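Local atomic coordinates of odorant binding protein 4 (Chrysopa pallens, PDB entry 6JPM), a protein that probably binds small volatile odorant molecules as a secreted, mainly helical carrier of the PBP/GOBP family in a predatory lacewing. Residues N30-D38 and Y109-P119. Sequence-based numbering, arbitrary orientation.
Sequences NNFHKGVFD and YLSNPEMYFLP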
loop_
_atom_site.group_PDB
_atom_site.type_symbol
_atom_site.label_atom_id
_atom_site.label_comp_id
_atom_site.label_asym_id
_atom_site.label_seq_id
_atom_site.Cartn_x
_atom_site.Cartn_y
_atom_site.Cartn_z
ATOM N N ASN A 30 -11.626 1.744 -5.910
ATOM C CA ASN A 30 -12.698 1.334 -5.004
ATOM C C ASN A 30 -12.825 -0.187 -4.941
ATOM O O ASN A 30 -12.993 -0.761 -3.857
ATOM C CB ASN A 30 -14.032 1.977 -5.438
ATOM C CG ASN A 30 -14.046 3.516 -5.253
ATOM O OD1 ASN A 30 -13.240 4.065 -4.492
ATOM N ND2 ASN A 30 -14.973 4.210 -5.942
ATOM N N ASN A 31 -12.765 -0.856 -6.094
ATOM C CA ASN A 31 -12.721 -2.314 -6.105
ATOM C C ASN A 31 -11.583 -2.846 -5.244
ATOM O O ASN A 31 -11.776 -3.764 -4.447
ATOM C CB ASN A 31 -12.580 -2.827 -7.537
ATOM C CG ASN A 31 -13.881 -2.767 -8.299
ATOM O OD1 ASN A 31 -14.955 -2.687 -7.710
ATOM N ND2 ASN A 31 -13.791 -2.781 -9.621
ATOM N N PHE A 32 -10.393 -2.267 -5.378
ATOM C CA PHE A 32 -9.241 -2.792 -4.643
ATOM C C PHE A 32 -9.491 -2.767 -3.139
ATOM O O PHE A 32 -9.206 -3.743 -2.438
ATOM C CB PHE A 32 -7.974 -2.001 -5.000
ATOM C CG PHE A 32 -6.683 -2.749 -4.669
ATOM C CD1 PHE A 32 -6.232 -2.844 -3.361
ATOM C CD2 PHE A 32 -5.961 -3.400 -5.668
ATOM C CE1 PHE A 32 -5.070 -3.560 -3.045
ATOM C CE2 PHE A 32 -4.797 -4.110 -5.359
ATOM C CZ PHE A 32 -4.355 -4.186 -4.041
ATOM N N HIS A 33 -10.063 -1.674 -2.629
ATOM C CA HIS A 33 -10.328 -1.558 -1.197
ATOM C C HIS A 33 -11.462 -2.441 -0.722
ATOM O O HIS A 33 -11.734 -2.460 0.478
ATOM C CB HIS A 33 -10.644 -0.108 -0.823
ATOM C CG HIS A 33 -9.442 0.779 -0.806
ATOM N ND1 HIS A 33 -8.930 1.352 -1.948
ATOM C CD2 HIS A 33 -8.639 1.175 0.208
ATOM C CE1 HIS A 33 -7.868 2.073 -1.637
ATOM N NE2 HIS A 33 -7.671 1.985 -0.336
ATOM N N LYS A 34 -12.139 -3.149 -1.625
ATOM C CA LYS A 34 -13.105 -4.175 -1.268
ATOM C C LYS A 34 -12.626 -5.568 -1.658
ATOM O O LYS A 34 -13.437 -6.484 -1.788
ATOM C CB LYS A 34 -14.449 -3.891 -1.930
ATOM C CG LYS A 34 -15.145 -2.637 -1.425
ATOM C CD LYS A 34 -16.518 -2.510 -2.040
ATOM C CE LYS A 34 -17.410 -1.580 -1.226
ATOM N NZ LYS A 34 -16.671 -0.379 -0.743
ATOM N N GLY A 35 -11.331 -5.748 -1.864
ATOM C CA GLY A 35 -10.825 -7.079 -2.152
ATOM C C GLY A 35 -11.117 -7.591 -3.544
ATOM O O GLY A 35 -11.064 -8.801 -3.777
ATOM N N VAL A 36 -11.427 -6.710 -4.480
ATOM C CA VAL A 36 -11.607 -7.087 -5.875
ATOM C C VAL A 36 -10.405 -6.545 -6.625
ATOM O O VAL A 36 -10.273 -5.330 -6.819
ATOM C CB VAL A 36 -12.920 -6.555 -6.454
ATOM C CG1 VAL A 36 -12.972 -6.847 -7.932
ATOM C CG2 VAL A 36 -14.109 -7.202 -5.724
ATOM N N PHE A 37 -9.538 -7.451 -7.056
ATOM C CA PHE A 37 -8.193 -7.114 -7.513
ATOM C C PHE A 37 -8.132 -7.198 -9.031
ATOM O O PHE A 37 -8.190 -8.287 -9.607
ATOM C CB PHE A 37 -7.174 -8.044 -6.862
ATOM C CG PHE A 37 -7.180 -7.982 -5.363
ATOM C CD1 PHE A 37 -7.149 -6.761 -4.706
ATOM C CD2 PHE A 37 -7.248 -9.145 -4.606
ATOM C CE1 PHE A 37 -7.151 -6.693 -3.329
ATOM C CE2 PHE A 37 -7.264 -9.086 -3.232
ATOM C CZ PHE A 37 -7.215 -7.853 -2.592
ATOM N N ASP A 38 -8.023 -6.038 -9.663
ATOM C CA ASP A 38 -7.926 -5.900 -11.107
ATOM C C ASP A 38 -6.444 -5.867 -11.453
ATOM O O ASP A 38 -5.752 -4.901 -11.118
ATOM C CB ASP A 38 -8.630 -4.612 -11.526
ATOM C CG ASP A 38 -8.585 -4.352 -13.008
ATOM O OD1 ASP A 38 -8.109 -5.210 -13.777
ATOM O OD2 ASP A 38 -9.047 -3.257 -13.397
ATOM N N TYR A 109 -3.820 -6.531 2.138
ATOM C CA TYR A 109 -5.269 -6.461 2.285
ATOM C C TYR A 109 -5.825 -7.784 2.799
ATOM O O TYR A 109 -6.566 -7.819 3.787
ATOM C CB TYR A 109 -5.926 -6.078 0.955
ATOM C CG TYR A 109 -7.432 -5.984 1.083
ATOM C CD1 TYR A 109 -8.222 -7.129 0.995
ATOM C CD2 TYR A 109 -8.062 -4.767 1.336
ATOM C CE1 TYR A 109 -9.589 -7.075 1.151
ATOM C CE2 TYR A 109 -9.450 -4.703 1.491
ATOM C CZ TYR A 109 -10.206 -5.868 1.390
ATOM O OH TYR A 109 -11.575 -5.860 1.527
ATOM N N LEU A 110 -5.460 -8.890 2.146
ATOM C CA LEU A 110 -6.000 -10.193 2.524
ATOM C C LEU A 110 -5.563 -10.643 3.913
ATOM O O LEU A 110 -6.262 -11.452 4.532
ATOM C CB LEU A 110 -5.603 -11.245 1.493
ATOM C CG LEU A 110 -6.253 -11.032 0.131
ATOM C CD1 LEU A 110 -5.758 -12.082 -0.859
ATOM C CD2 LEU A 110 -7.766 -11.068 0.284
ATOM N N SER A 111 -4.441 -10.152 4.399
ATOM C CA SER A 111 -4.001 -10.568 5.749
ATOM C C SER A 111 -4.897 -9.955 6.822
ATOM O O SER A 111 -5.000 -10.533 7.869
ATOM C CB SER A 111 -2.578 -10.255 5.986
ATOM O OG SER A 111 -2.436 -8.958 6.479
ATOM N N ASN A 112 -5.546 -8.839 6.522
ATOM C CA ASN A 112 -6.372 -8.105 7.513
ATOM C C ASN A 112 -7.208 -7.058 6.784
ATOM O O ASN A 112 -6.867 -5.932 6.834
ATOM C CB ASN A 112 -5.504 -7.447 8.586
ATOM C CG ASN A 112 -6.259 -7.188 9.870
ATOM O OD1 ASN A 112 -7.467 -7.258 9.899
ATOM N ND2 ASN A 112 -5.558 -6.864 10.928
ATOM N N PRO A 113 -8.295 -7.425 6.112
ATOM C CA PRO A 113 -9.076 -6.472 5.369
ATOM C C PRO A 113 -9.529 -5.250 6.167
ATOM O O PRO A 113 -9.428 -4.195 5.669
ATOM C CB PRO A 113 -10.252 -7.292 4.868
ATOM C CG PRO A 113 -9.726 -8.671 4.825
ATOM C CD PRO A 113 -8.767 -8.775 5.982
ATOM N N GLU A 114 -9.894 -5.452 7.424
ATOM C CA GLU A 114 -10.417 -4.344 8.245
ATOM C C GLU A 114 -9.338 -3.314 8.566
ATOM O O GLU A 114 -9.684 -2.195 8.692
ATOM C CB GLU A 114 -11.028 -4.907 9.526
ATOM C CG GLU A 114 -11.730 -3.879 10.386
ATOM C CD GLU A 114 -12.989 -3.247 9.809
ATOM O OE1 GLU A 114 -13.456 -2.263 10.388
ATOM O OE2 GLU A 114 -13.496 -3.733 8.803
ATOM N N MET A 115 -8.088 -3.719 8.697
ATOM C CA MET A 115 -7.018 -2.791 9.116
ATOM C C MET A 115 -6.183 -2.286 7.930
ATOM O O MET A 115 -5.202 -1.662 8.125
ATOM C CB MET A 115 -6.121 -3.457 10.164
ATOM C CG MET A 115 -6.889 -4.052 11.322
ATOM S SD MET A 115 -7.923 -2.862 12.124
ATOM C CE MET A 115 -6.703 -1.708 12.706
ATOM N N TYR A 116 -6.627 -2.531 6.726
ATOM C CA TYR A 116 -5.901 -2.046 5.561
ATOM C C TYR A 116 -6.128 -0.547 5.410
ATOM O O TYR A 116 -7.272 -0.085 5.385
ATOM C CB TYR A 116 -6.377 -2.810 4.330
ATOM C CG TYR A 116 -5.750 -2.434 3.019
ATOM C CD1 TYR A 116 -4.564 -3.026 2.608
ATOM C CD2 TYR A 116 -6.369 -1.532 2.162
ATOM C CE1 TYR A 116 -3.995 -2.712 1.404
ATOM C CE2 TYR A 116 -5.800 -1.210 0.940
ATOM C CZ TYR A 116 -4.614 -1.809 0.571
ATOM O OH TYR A 116 -4.023 -1.516 -0.630
ATOM N N PHE A 117 -5.043 0.223 5.316
ATOM C CA PHE A 117 -5.171 1.674 5.238
ATOM C C PHE A 117 -4.440 2.307 4.058
ATOM O O PHE A 117 -4.372 3.541 3.994
ATOM C CB PHE A 117 -4.687 2.327 6.536
ATOM C CG PHE A 117 -3.274 1.979 6.892
ATOM C CD1 PHE A 117 -2.200 2.612 6.265
ATOM C CD2 PHE A 117 -3.010 1.018 7.860
ATOM C CE1 PHE A 117 -0.886 2.277 6.588
ATOM C CE2 PHE A 117 -1.708 0.687 8.193
ATOM C CZ PHE A 117 -0.643 1.312 7.557
ATOM N N LEU A 118 -3.875 1.524 3.141
ATOM C CA LEU A 118 -3.224 2.123 1.981
ATOM C C LEU A 118 -4.231 2.928 1.161
ATOM O O LEU A 118 -5.401 2.549 1.059
ATOM C CB LEU A 118 -2.597 1.060 1.086
ATOM C CG LEU A 118 -1.533 0.140 1.694
ATOM C CD1 LEU A 118 -0.941 -0.758 0.615
ATOM C CD2 LEU A 118 -0.447 0.947 2.396
ATOM N N PRO A 119 -3.804 4.057 0.566
ATOM C CA PRO A 119 -4.661 4.728 -0.422
ATOM C C PRO A 119 -4.842 3.920 -1.715
ATOM O O PRO A 119 -5.622 4.393 -2.560
ATOM C CB PRO A 119 -3.914 6.040 -0.718
ATOM C CG PRO A 119 -2.527 5.846 -0.220
ATOM C CD PRO A 119 -2.629 4.872 0.922
#
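H33 and Y109 bury the two largest areas where the end of helix 26-32 meets the C-terminal segment 109-119, a worked example, in a mainly helical, disulfide-linked odorant-binding protein, of a C-terminal tail folded back against a helix end. The helix stops in a Schellman motif: G35, at positive phi, is its C-prime residue, with V36 N bonded to N31 O and G35 N to F32 O. Y109, its CG anti to the backbone N (chi1 -179°), lays its ring along this turn. Y109 CE2 comes 3.4 Å from H33 O and Y109 CE1 3.5 Å from G35 CA, while F32 O sits over one ring face and P113 CA over the other. The phenol OH lies near G35 N without a hydrogen bond, the angle being poor; that N-H goes to F32 O. F37 reaches the Y109 ring in an offset edge-to-face pair with planes at 83°, F37 CZ being 3.8 Å from Y109 CD1; its CE2 edge meets the branched end of L110. Beyond Y109, Y116 packs against two residues of the helix end. Y116 OH stands 3.3 Å from F32 CE1, and the CE2 edge of Y116 is turned toward the face of the H33 imidazole in a second offset edge-to-face pair. F32 continues inward onto M43 of helix 41-53 and A105 of helix 99-111. Both imidazole nitrogens of H33 are engaged, which fixes the rotation of the ring: ND1 pairs with I29 O of helix 26-32, and NE2 donates to L118 O, one residue before the C-terminus. Two carbonyl partners are consistent with a protonated, positively charged imidazole. Y46 hydroxyl holds P119 O, itself 3.4 Å from H33 CE1. The tie between the segments is H33 NE2 to L118 O, 2.7 Å long with an N-H...O angle of 156°, the acceptor lying close to the imidazole plane.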